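Local coordinates for protein esterase (Pelagibacterium halotolerans, PDB 5DWD) that probably hydrolyses carboxylic esters, as an alpha/beta-hydrolase of the phospholipase/carboxylesterase family, at residues P203-D207 / L208-A212. Sequence-based numbering, arbitrary orientation.
Sequences PKLID and LGIDA
Leu205 lays its CD2 methyl 3.6 Å from CD1 of Ile210, the two branched chains meeting at an oblique angle, while its CB lies 3.8 Å from CB of Ala212. CG1 of Ile210 stands anti to the carbonyl carbon (chi1 -66°), and the extended chi2 (161°) carries CD1 on to the leucine methyl. Leu205 and Ile210 both also touch Leu150 and Val182 of strand 182-187, so these two side chains face inward from the end of helix 196-207, against the sheet of the alpha/beta-hydrolase fold.

The backbone ends the helix in a Schellman motif. Gly209, at positive phi (96°), gives its N to Ile206 O at 2.9 Å from above the carbonyl plane, and Ile210 N reaches Leu205 O at 3.0 Å. Leu208 N still makes the helical bond to Lys204 O. One water donates to both Ile206 O and Ile210 O, at 2.7 Å from the latter, bridging the helix end to the departing chain.

CG of Leu208 sits 3.3 Å from Lys204 O, and its CD1 lies 4.1 Å from Lys204 CE; Leu172 and Glu173 of helix 169-175 touch the same side chain. A serine in place of this leucine would probably open a gap against Leu172 and deprive the lysine's CE of its apolar neighbour.

The carbonyls of Lys204, Leu205 and Ile206 thus each take an N-H from residues 208-210, while aliphatic contacts tie the helix to the start of strand 212-217, outermost in this chain's main sheet.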
loop_
_atom_site.group_PDB
_atom_site.type_symbol
_atom_site.label_atom_id
_atom_site.label_comp_id
_atom_site.label_asym_id
_atom_site.label_seq_id
_atom_site.Cartn_x
_atom_site.Cartn_y
_atom_site.Cartn_z
ATOM N N PRO B 203 -10.520 9.445 7.897
ATOM C CA PRO B 203 -11.110 8.123 8.216
ATOM C C PRO B 203 -11.647 7.279 7.023
ATOM O O PRO B 203 -11.600 6.052 7.129
ATOM C CB PRO B 203 -12.214 8.449 9.238
ATOM C CG PRO B 203 -12.528 9.882 8.913
ATOM C CD PRO B 203 -11.224 10.534 8.584
ATOM N N LYS B 204 -12.141 7.880 5.969
ATOM C CA LYS B 204 -12.540 7.203 4.792
ATOM C C LYS B 204 -11.375 6.464 4.201
ATOM O O LYS B 204 -11.490 5.276 3.846
ATOM C CB LYS B 204 -13.066 8.184 3.772
ATOM C CG LYS B 204 -13.706 7.533 2.568
ATOM C CD LYS B 204 -14.849 6.582 2.885
ATOM C CE LYS B 204 -15.169 5.707 1.672
ATOM N NZ LYS B 204 -16.538 5.134 1.845
ATOM N N LEU B 205 -10.244 7.173 4.075
ATOM C CA LEU B 205 -9.028 6.528 3.506
ATOM C C LEU B 205 -8.530 5.392 4.396
ATOM O O LEU B 205 -8.177 4.308 3.891
ATOM C CB LEU B 205 -7.924 7.539 3.320
ATOM C CG LEU B 205 -8.280 8.623 2.282
ATOM C CD1 LEU B 205 -7.112 9.582 2.251
ATOM C CD2 LEU B 205 -8.499 8.078 0.858
ATOM N N ILE B 206 -8.587 5.580 5.721
ATOM C CA ILE B 206 -8.169 4.510 6.599
ATOM C C ILE B 206 -9.091 3.291 6.445
ATOM O O ILE B 206 -8.613 2.103 6.466
ATOM C CB ILE B 206 -8.067 5.021 8.044
ATOM C CG1 ILE B 206 -6.874 5.943 8.218
ATOM C CG2 ILE B 206 -7.962 3.848 9.040
ATOM C CD1 ILE B 206 -6.894 6.743 9.505
ATOM N N ASP B 207 -10.381 3.532 6.302
ATOM C CA ASP B 207 -11.370 2.463 6.140
ATOM C C ASP B 207 -11.171 1.671 4.855
ATOM O O ASP B 207 -11.461 0.469 4.800
ATOM C CB ASP B 207 -12.789 2.969 6.197
ATOM C CG ASP B 207 -13.278 3.149 7.651
ATOM O OD1 ASP B 207 -12.624 2.644 8.609
ATOM O OD2 ASP B 207 -14.332 3.781 7.868
ATOM N N LEU B 208 -10.636 2.338 3.838
ATOM C CA LEU B 208 -10.334 1.703 2.583
ATOM C C LEU B 208 -9.025 0.956 2.637
ATOM O O LEU B 208 -8.655 0.286 1.643
ATOM C CB LEU B 208 -10.305 2.754 1.420
ATOM C CG LEU B 208 -11.678 3.361 1.129
ATOM C CD1 LEU B 208 -11.623 4.524 0.106
ATOM C CD2 LEU B 208 -12.688 2.297 0.726
ATOM N N GLY B 209 -8.283 1.090 3.724
ATOM C CA GLY B 209 -7.005 0.383 3.878
ATOM C C GLY B 209 -5.763 1.140 3.528
ATOM O O GLY B 209 -4.670 0.569 3.430
ATOM N N ILE B 210 -5.906 2.458 3.326
ATOM C CA ILE B 210 -4.772 3.300 3.135
ATOM C C ILE B 210 -4.114 3.681 4.411
ATOM O O ILE B 210 -4.784 3.957 5.467
ATOM C CB ILE B 210 -5.240 4.565 2.350
ATOM C CG1 ILE B 210 -5.682 4.122 0.946
ATOM C CG2 ILE B 210 -4.134 5.574 2.247
ATOM C CD1 ILE B 210 -6.557 5.111 0.268
ATOM N N ASP B 211 -2.797 3.679 4.376
ATOM C CA ASP B 211 -2.012 4.258 5.417
ATOM C C ASP B 211 -1.991 5.771 5.249
ATOM O O ASP B 211 -1.104 6.363 4.596
ATOM C CB ASP B 211 -0.617 3.646 5.404
ATOM C CG ASP B 211 0.223 4.101 6.528
ATOM O OD1 ASP B 211 -0.259 4.791 7.452
ATOM O OD2 ASP B 211 1.440 3.863 6.415
ATOM N N ALA B 212 -2.996 6.406 5.864
ATOM C CA ALA B 212 -3.225 7.832 5.653
ATOM C C ALA B 212 -2.919 8.604 6.899
ATOM O O ALA B 212 -3.176 8.108 7.985
ATOM C CB ALA B 212 -4.705 8.059 5.340
HETATM O O HOH W 1 -5.405 1.684 6.705
#